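Local coordinates for probable translation initiation factor eIF-2B subunit delta (Schizosaccharomyces pombe, PDB 5B04), which forms part of the eIF2B complex, which catalyses the exchange of GDP for GTP on the gamma subunit of translation initiation factor eIF2, at residues 294-308 against 314-326. Numbering follows the deposited sequence.
Sequences FRVVVVDSRPEFEGR and LTEHGIECTYVMI
L314, on helix 306-316, lays CD1 against CG1 of V296 in strand 294-300, a contact that ties together a classic beta-alpha-beta unit of a Rossmann-like domain. A Schellman motif with G318 as its C-prime residue closes the helix, and the chain turns back to run parallel to the first strand. I319 then enters the apolar cluster, where its CG2 meets both V296 CG2 (3.7 Å) and the ring atom CE2 of F294. At E320 the extended side chain lies across the aliphatic part of R295, whose NH1 forms a salt bridge with E335. From here the ladder is regular, from V296 N donating to E320 O (2.7 Å) through to D300 N and V324 O. Residues 321-323 also pair in parallel with a strand of the eIF2B beta subunit, carrying the sheet across the interface. I332 of helix 329-333 packs on V297, T322 and V324. On the face of V298 and D300, Y323 holds CG anti to its backbone N (chi1 -178°), which sends the ring past V298 CG1 to D300 OD2, though the modelled hydroxyl distance is too short to be trusted. M325 folds back, setting SD at the edge of the F305 ring in a Met-aromatic contact, while its CE touches CE2. I326 N gives D300 O a weak bond, and its CB meets V299 CG1. D300 is held through OD1, which accepts S301 N (2.7 Å) and G307 N (3.0 Å) from opposite faces of its plane.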
ATOM      1  N   PHE G 294     -14.715  32.077  18.174  1.00 80.25           N
ATOM      2  CA  PHE G 294     -14.348  31.068  17.192  1.00 69.06           C
ATOM      3  C   PHE G 294     -15.487  30.859  16.208  1.00 68.88           C
ATOM      4  O   PHE G 294     -16.609  31.310  16.441  1.00 87.90           O
ATOM      5  CB  PHE G 294     -14.001  29.747  17.883  1.00 63.97           C
ATOM      6  CG  PHE G 294     -15.171  29.104  18.574  1.00 53.69           C
ATOM      7  CD1 PHE G 294     -15.546  29.505  19.844  1.00 62.76           C
ATOM      8  CD2 PHE G 294     -15.897  28.102  17.952  1.00 59.34           C
ATOM      9  CE1 PHE G 294     -16.623  28.922  20.480  1.00 66.19           C
ATOM     10  CE2 PHE G 294     -16.975  27.513  18.585  1.00 63.80           C
ATOM     11  CZ  PHE G 294     -17.338  27.923  19.851  1.00 51.52           C
ATOM     12  N   ARG G 295     -15.200  30.177  15.106  1.00 58.46           N
ATOM     13  CA  ARG G 295     -16.248  29.769  14.183  1.00 63.45           C
ATOM     14  C   ARG G 295     -16.106  28.287  13.862  1.00 66.22           C
ATOM     15  O   ARG G 295     -15.013  27.725  13.944  1.00 56.81           O
ATOM     16  CB  ARG G 295     -16.218  30.610  12.903  1.00 58.24           C
ATOM     17  CG  ARG G 295     -14.921  30.555  12.118  1.00 60.77           C
ATOM     18  CD  ARG G 295     -15.007  31.461  10.897  1.00 46.11           C
ATOM     19  NE  ARG G 295     -13.747  31.543  10.166  1.00 46.37           N
ATOM     20  CZ  ARG G 295     -13.500  30.901   9.029  1.00 57.22           C
ATOM     21  NH1 ARG G 295     -14.430  30.123   8.489  1.00 44.66           N
ATOM     22  NH2 ARG G 295     -12.325  31.036   8.430  1.00 55.82           N
ATOM     23  N   VAL G 296     -17.221  27.657  13.509  1.00 55.92           N
ATOM     24  CA  VAL G 296     -17.252  26.217  13.292  1.00 48.48           C
ATOM     25  C   VAL G 296     -17.413  25.866  11.817  1.00 50.41           C
ATOM     26  O   VAL G 296     -18.223  26.464  11.112  1.00 56.04           O
ATOM     27  CB  VAL G 296     -18.397  25.560  14.095  1.00 52.77           C
ATOM     28  CG1 VAL G 296     -18.466  24.065  13.817  1.00 45.10           C
ATOM     29  CG2 VAL G 296     -18.220  25.821  15.581  1.00 66.54           C
ATOM     30  N   VAL G 297     -16.628  24.900  11.353  1.00 47.07           N
ATOM     31  CA  VAL G 297     -16.810  24.353  10.016  1.00 36.78           C
ATOM     32  C   VAL G 297     -17.462  22.981  10.106  1.00 43.53           C
ATOM     33  O   VAL G 297     -16.887  22.046  10.664  1.00 57.29           O
ATOM     34  CB  VAL G 297     -15.481  24.237   9.254  1.00 41.78           C
ATOM     35  CG1 VAL G 297     -15.687  23.482   7.952  1.00 43.31           C
ATOM     36  CG2 VAL G 297     -14.898  25.615   8.993  1.00 35.32           C
ATOM     37  N   VAL G 298     -18.670  22.868   9.566  1.00 54.98           N
ATOM     38  CA  VAL G 298     -19.401  21.608   9.594  1.00 43.33           C
ATOM     39  C   VAL G 298     -19.266  20.867   8.271  1.00 48.27           C
ATOM     40  O   VAL G 298     -19.668  21.370   7.222  1.00 52.50           O
ATOM     41  CB  VAL G 298     -20.892  21.824   9.901  1.00 43.95           C
ATOM     42  CG1 VAL G 298     -21.649  20.508   9.802  1.00 46.36           C
ATOM     43  CG2 VAL G 298     -21.066  22.444  11.279  1.00 54.11           C
ATOM     44  N   VAL G 299     -18.694  19.669   8.327  1.00 55.97           N
ATOM     45  CA  VAL G 299     -18.549  18.831   7.145  1.00 47.15           C
ATOM     46  C   VAL G 299     -19.616  17.743   7.135  1.00 45.48           C
ATOM     47  O   VAL G 299     -19.732  16.969   8.084  1.00 43.67           O
ATOM     48  CB  VAL G 299     -17.153  18.184   7.077  1.00 48.21           C
ATOM     49  CG1 VAL G 299     -17.068  17.225   5.904  1.00 47.90           C
ATOM     50  CG2 VAL G 299     -16.077  19.254   6.974  1.00 52.63           C
ATOM     51  N   ASP G 300     -20.395  17.692   6.060  1.00 45.20           N
ATOM     52  CA  ASP G 300     -21.484  16.730   5.952  1.00 33.43           C
ATOM     53  C   ASP G 300     -21.171  15.665   4.907  1.00 42.42           C
ATOM     54  O   ASP G 300     -20.166  15.755   4.202  1.00 46.43           O
ATOM     55  CB  ASP G 300     -22.790  17.444   5.604  1.00 50.35           C
ATOM     56  CG  ASP G 300     -24.005  16.754   6.189  1.00 61.65           C
ATOM     57  OD1 ASP G 300     -23.896  15.569   6.568  1.00 57.16           O
ATOM     58  OD2 ASP G 300     -25.070  17.402   6.275  1.00 64.44           O
ATOM     59  N   SER G 301     -22.033  14.656   4.811  1.00 40.67           N
ATOM     60  CA  SER G 301     -21.848  13.585   3.838  1.00 38.71           C
ATOM     61  C   SER G 301     -23.159  12.880   3.497  1.00 47.88           C
ATOM     62  O   SER G 301     -24.139  12.972   4.236  1.00 54.96           O
ATOM     63  CB  SER G 301     -20.833  12.565   4.356  1.00 55.18           C
ATOM     64  OG  SER G 301     -20.658  11.511   3.425  1.00 76.08           O
ATOM     65  N   ARG G 302     -23.166  12.184   2.366  1.00 56.79           N
ATOM     66  CA  ARG G 302     -24.290  11.342   1.969  1.00 50.72           C
ATOM     67  C   ARG G 302     -24.212  10.000   2.702  1.00 58.11           C
ATOM     68  O   ARG G 302     -23.162   9.666   3.252  1.00 68.11           O
ATOM     69  CB  ARG G 302     -24.287  11.139   0.451  1.00 62.90           C
ATOM     70  CG  ARG G 302     -24.794  12.329  -0.340  1.00 47.33           C
ATOM     71  CD  ARG G 302     -25.385  11.868  -1.656  1.00 61.26           C
ATOM     72  NE  ARG G 302     -26.495  10.944  -1.452  1.00 66.79           N
ATOM     73  CZ  ARG G 302     -26.835   9.984  -2.306  1.00 70.85           C
ATOM     74  NH1 ARG G 302     -26.146   9.812  -3.425  1.00 52.07           N
ATOM     75  NH2 ARG G 302     -27.863   9.192  -2.037  1.00 81.23           N
ATOM     76  N   PRO G 303     -25.311   9.219   2.721  1.00 59.65           N
ATOM     77  CA  PRO G 303     -26.649   9.421   2.144  1.00 67.99           C
ATOM     78  C   PRO G 303     -27.526  10.390   2.936  1.00 73.70           C
ATOM     79  O   PRO G 303     -28.044  11.339   2.352  1.00 82.43           O
ATOM     80  CB  PRO G 303     -27.248   8.012   2.153  1.00 68.79           C
ATOM     81  CG  PRO G 303     -26.555   7.316   3.257  1.00 88.44           C
ATOM     82  CD  PRO G 303     -25.165   7.874   3.304  1.00 70.45           C
ATOM     83  N   GLU G 304     -27.706  10.150   4.233  1.00 63.80           N
ATOM     84  CA  GLU G 304     -28.434  11.098   5.068  1.00 77.98           C
ATOM     85  C   GLU G 304     -27.458  12.156   5.561  1.00 63.32           C
ATOM     86  O   GLU G 304     -26.272  11.884   5.738  1.00 87.80           O
ATOM     87  CB  GLU G 304     -29.126  10.401   6.244  1.00 89.78           C
ATOM     88  CG  GLU G 304     -28.195   9.911   7.337  1.00 91.83           C
ATOM     89  CD  GLU G 304     -27.417   8.677   6.932  1.00110.69           C
ATOM     90  OE1 GLU G 304     -27.918   7.915   6.078  1.00118.37           O
ATOM     91  OE2 GLU G 304     -26.308   8.469   7.467  1.00111.34           O
ATOM     92  N   PHE G 305     -27.960  13.366   5.776  1.00 47.63           N
ATOM     93  CA  PHE G 305     -27.094  14.504   6.049  1.00 50.81           C
ATOM     94  C   PHE G 305     -27.210  14.968   7.499  1.00 64.88           C
ATOM     95  O   PHE G 305     -27.944  15.909   7.802  1.00 75.38           O
ATOM     96  CB  PHE G 305     -27.424  15.652   5.092  1.00 66.52           C
ATOM     97  CG  PHE G 305     -27.394  15.262   3.636  1.00 56.07           C
ATOM     98  CD1 PHE G 305     -28.497  14.671   3.037  1.00 51.56           C
ATOM     99  CD2 PHE G 305     -26.265  15.490   2.868  1.00 58.02           C
ATOM    100  CE1 PHE G 305     -28.472  14.312   1.702  1.00 60.30           C
ATOM    101  CE2 PHE G 305     -26.234  15.134   1.530  1.00 53.54           C
ATOM    102  CZ  PHE G 305     -27.340  14.543   0.949  1.00 53.14           C
ATOM    103  N   GLU G 306     -26.477  14.306   8.389  1.00 63.41           N
ATOM    104  CA  GLU G 306     -26.523  14.622   9.814  1.00 56.32           C
ATOM    105  C   GLU G 306     -25.887  15.971  10.125  1.00 49.44           C
ATOM    106  O   GLU G 306     -26.188  16.585  11.147  1.00 60.61           O
ATOM    107  CB  GLU G 306     -25.831  13.530  10.633  1.00 64.21           C
ATOM    108  CG  GLU G 306     -26.599  12.222  10.718  1.00 79.58           C
ATOM    109  CD  GLU G 306     -26.080  11.177   9.751  1.00 94.22           C
ATOM    110  OE1 GLU G 306     -25.531  11.562   8.696  1.00 80.01           O
ATOM    111  OE2 GLU G 306     -26.218   9.971  10.047  1.00 84.56           O
ATOM    112  N   GLY G 307     -25.004  16.427   9.241  1.00 48.57           N
ATOM    113  CA  GLY G 307     -24.342  17.708   9.418  1.00 53.12           C
ATOM    114  C   GLY G 307     -25.325  18.862   9.440  1.00 61.96           C
ATOM    115  O   GLY G 307     -25.036  19.923   9.993  1.00 67.82           O
ATOM    116  N   ARG G 308     -26.491  18.654   8.836  1.00 59.23           N
ATOM    117  CA  ARG G 308     -27.550  19.654   8.850  1.00 53.08           C
ATOM    118  C   ARG G 308     -28.120  19.810  10.252  1.00 57.41           C
ATOM    119  O   ARG G 308     -28.323  20.928  10.727  1.00 70.53           O
ATOM    120  CB  ARG G 308     -28.662  19.282   7.870  1.00 58.20           C
ATOM    121  CG  ARG G 308     -28.192  19.121   6.440  1.00 69.65           C
ATOM    122  CD  ARG G 308     -29.248  19.588   5.456  1.00 73.62           C
ATOM    123  NE  ARG G 308     -28.832  19.355   4.077  1.00 69.23           N
ATOM    124  CZ  ARG G 308     -29.181  18.291   3.364  1.00 63.46           C
ATOM    125  NH1 ARG G 308     -29.969  17.364   3.895  1.00 70.69           N
ATOM    126  NH2 ARG G 308     -28.751  18.158   2.117  1.00 70.78           N
ATOM    127  N   LEU G 314     -26.099  24.320  16.001  1.00 56.14           N
ATOM    128  CA  LEU G 314     -25.028  25.263  16.310  1.00 59.26           C
ATOM    129  C   LEU G 314     -25.378  26.707  15.958  1.00 66.52           C
ATOM    130  O   LEU G 314     -24.911  27.638  16.613  1.00 74.90           O
ATOM    131  CB  LEU G 314     -23.741  24.854  15.591  1.00 63.86           C
ATOM    132  CG  LEU G 314     -23.154  23.498  15.988  1.00 70.34           C
ATOM    133  CD1 LEU G 314     -21.759  23.326  15.408  1.00 61.70           C
ATOM    134  CD2 LEU G 314     -23.136  23.335  17.501  1.00 58.58           C
ATOM    135  N   THR G 315     -26.193  26.896  14.926  1.00 66.22           N
ATOM    136  CA  THR G 315     -26.591  28.241  14.521  1.00 67.07           C
ATOM    137  C   THR G 315     -27.719  28.770  15.401  1.00 63.73           C
ATOM    138  O   THR G 315     -27.923  29.979  15.501  1.00 73.86           O
ATOM    139  CB  THR G 315     -27.032  28.289  13.047  1.00 73.50           C
ATOM    140  OG1 THR G 315     -28.025  27.283  12.808  1.00 78.65           O
ATOM    141  CG2 THR G 315     -25.843  28.055  12.126  1.00 64.74           C
ATOM    142  N   GLU G 316     -28.449  27.859  16.036  1.00 60.51           N
ATOM    143  CA  GLU G 316     -29.505  28.246  16.966  1.00 64.28           C
ATOM    144  C   GLU G 316     -28.910  28.667  18.306  1.00 69.77           C
ATOM    145  O   GLU G 316     -29.572  29.319  19.113  1.00 80.06           O
ATOM    146  CB  GLU G 316     -30.503  27.103  17.160  1.00 58.91           C
ATOM    147  CG  GLU G 316     -31.478  26.932  16.005  1.00 64.42           C
ATOM    148  CD  GLU G 316     -32.395  25.737  16.185  1.00 76.53           C
ATOM    149  OE1 GLU G 316     -32.127  24.910  17.082  1.00 81.23           O
ATOM    150  OE2 GLU G 316     -33.383  25.624  15.428  1.00 68.49           O
ATOM    151  N   HIS G 317     -27.657  28.289  18.534  1.00 65.23           N
ATOM    152  CA  HIS G 317     -26.926  28.734  19.715  1.00 56.16           C
ATOM    153  C   HIS G 317     -26.051  29.932  19.369  1.00 60.97           C
ATOM    154  O   HIS G 317     -25.209  30.353  20.163  1.00 79.80           O
ATOM    155  CB  HIS G 317     -26.079  27.599  20.294  1.00 54.82           C
ATOM    156  CG  HIS G 317     -26.870  26.594  21.070  1.00 67.22           C
ATOM    157  ND1 HIS G 317     -26.823  26.513  22.445  1.00 72.73           N
ATOM    158  CD2 HIS G 317     -27.732  25.631  20.666  1.00 76.31           C
ATOM    159  CE1 HIS G 317     -27.618  25.541  22.854  1.00 80.42           C
ATOM    160  NE2 HIS G 317     -28.182  24.990  21.794  1.00 70.21           N
ATOM    161  N   GLY G 318     -26.257  30.473  18.173  1.00 44.00           N
ATOM    162  CA  GLY G 318     -25.584  31.686  17.748  1.00 58.14           C
ATOM    163  C   GLY G 318     -24.095  31.536  17.505  1.00 59.31           C
ATOM    164  O   GLY G 318     -23.316  32.428  17.840  1.00 69.31           O
ATOM    165  N   ILE G 319     -23.696  30.413  16.919  1.00 62.26           N
ATOM    166  CA  ILE G 319     -22.295  30.192  16.584  1.00 60.73           C
ATOM    167  C   ILE G 319     -22.063  30.389  15.088  1.00 58.85           C
ATOM    168  O   ILE G 319     -22.843  29.914  14.263  1.00 55.34           O
ATOM    169  CB  ILE G 319     -21.826  28.781  16.991  1.00 65.64           C
ATOM    170  CG1 ILE G 319     -22.247  28.471  18.428  1.00 64.22           C
ATOM    171  CG2 ILE G 319     -20.318  28.653  16.835  1.00 66.99           C
ATOM    172  CD1 ILE G 319     -21.797  27.110  18.914  1.00 59.66           C
ATOM    173  N   GLU G 320     -20.993  31.101  14.748  1.00 54.96           N
ATOM    174  CA  GLU G 320     -20.624  31.331  13.355  1.00 56.86           C
ATOM    175  C   GLU G 320     -20.253  30.010  12.685  1.00 57.63           C
ATOM    176  O   GLU G 320     -19.387  29.283  13.172  1.00 68.03           O
ATOM    177  CB  GLU G 320     -19.464  32.325  13.271  1.00 53.19           C
ATOM    178  CG  GLU G 320     -19.085  32.742  11.862  1.00 57.93           C
ATOM    179  CD  GLU G 320     -18.043  33.844  11.848  1.00 73.63           C
ATOM    180  OE1 GLU G 320     -17.555  34.192  10.753  1.00 89.36           O
ATOM    181  OE2 GLU G 320     -17.712  34.363  12.936  1.00 78.92           O
ATOM    182  N   CYS G 321     -20.908  29.698  11.570  1.00 56.49           N
ATOM    183  CA  CYS G 321     -20.746  28.386  10.954  1.00 52.23           C
ATOM    184  C   CYS G 321     -20.568  28.410   9.437  1.00 54.78           C
ATOM    185  O   CYS G 321     -21.167  29.226   8.736  1.00 64.78           O
ATOM    186  CB  CYS G 321     -21.945  27.500  11.300  1.00 50.60           C
ATOM    187  SG  CYS G 321     -22.031  26.985  13.027  1.00 67.45           S
ATOM    188  N   THR G 322     -19.736  27.497   8.947  1.00 44.86           N
ATOM    189  CA  THR G 322     -19.581  27.254   7.518  1.00 42.70           C
ATOM    190  C   THR G 322     -19.983  25.809   7.229  1.00 51.93           C
ATOM    191  O   THR G 322     -19.688  24.911   8.016  1.00 59.51           O
ATOM    192  CB  THR G 322     -18.135  27.516   7.044  1.00 43.05           C
ATOM    193  OG1 THR G 322     -17.786  28.882   7.301  1.00 54.83           O
ATOM    194  CG2 THR G 322     -17.991  27.240   5.555  1.00 53.66           C
ATOM    195  N   TYR G 323     -20.664  25.588   6.109  1.00 53.72           N
ATOM    196  CA  TYR G 323     -21.205  24.271   5.792  1.00 48.30           C
ATOM    197  C   TYR G 323     -20.750  23.784   4.419  1.00 48.57           C
ATOM    198  O   TYR G 323     -21.039  24.413   3.401  1.00 60.46           O
ATOM    199  CB  TYR G 323     -22.733  24.310   5.865  1.00 55.10           C
ATOM    200  CG  TYR G 323     -23.417  22.986   5.614  1.00 55.31           C
ATOM    201  CD1 TYR G 323     -23.510  22.029   6.615  1.00 55.11           C
ATOM    202  CD2 TYR G 323     -23.991  22.702   4.381  1.00 54.22           C
ATOM    203  CE1 TYR G 323     -24.145  20.820   6.391  1.00 58.79           C
ATOM    204  CE2 TYR G 323     -24.625  21.499   4.150  1.00 45.10           C
ATOM    205  CZ  TYR G 323     -24.700  20.561   5.156  1.00 48.53           C
ATOM    206  OH  TYR G 323     -25.333  19.363   4.920  1.00 44.51           O
ATOM    207  N   VAL G 324     -20.034  22.663   4.398  1.00 47.98           N
ATOM    208  CA  VAL G 324     -19.551  22.074   3.151  1.00 46.59           C
ATOM    209  C   VAL G 324     -19.736  20.561   3.147  1.00 47.29           C
ATOM    210  O   VAL G 324     -19.870  19.941   4.203  1.00 46.45           O
ATOM    211  CB  VAL G 324     -18.057  22.384   2.907  1.00 44.30           C
ATOM    212  CG1 VAL G 324     -17.833  23.880   2.726  1.00 41.52           C
ATOM    213  CG2 VAL G 324     -17.208  21.843   4.048  1.00 46.52           C
ATOM    214  N   MET G 325     -19.742  19.967   1.958  1.00 56.44           N
ATOM    215  CA  MET G 325     -19.768  18.513   1.841  1.00 48.61           C
ATOM    216  C   MET G 325     -18.352  17.963   1.950  1.00 54.91           C
ATOM    217  O   MET G 325     -17.378  18.698   1.773  1.00 52.16           O
ATOM    218  CB  MET G 325     -20.408  18.075   0.523  1.00 49.42           C
ATOM    219  CG  MET G 325     -21.871  18.451   0.383  1.00 44.19           C
ATOM    220  SD  MET G 325     -22.868  17.915   1.784  1.00 61.11           S
ATOM    221  CE  MET G 325     -22.745  16.143   1.620  1.00 47.29           C
ATOM    222  N   ILE G 326     -18.241  16.669   2.232  1.00 48.78           N
ATOM    223  CA  ILE G 326     -16.944  16.030   2.438  1.00 41.70           C
ATOM    224  C   ILE G 326     -16.084  16.081   1.172  1.00 51.93           C
ATOM    225  O   ILE G 326     -14.864  15.931   1.232  1.00 61.74           O
ATOM    226  CB  ILE G 326     -17.115  14.561   2.900  1.00 50.74           C
ATOM    227  CG1 ILE G 326     -15.806  14.013   3.476  1.00 57.08           C
ATOM    228  CG2 ILE G 326     -17.635  13.690   1.765  1.00 49.95           C
ATOM    229  CD1 ILE G 326     -15.943  12.650   4.116  1.00 47.99           C
TER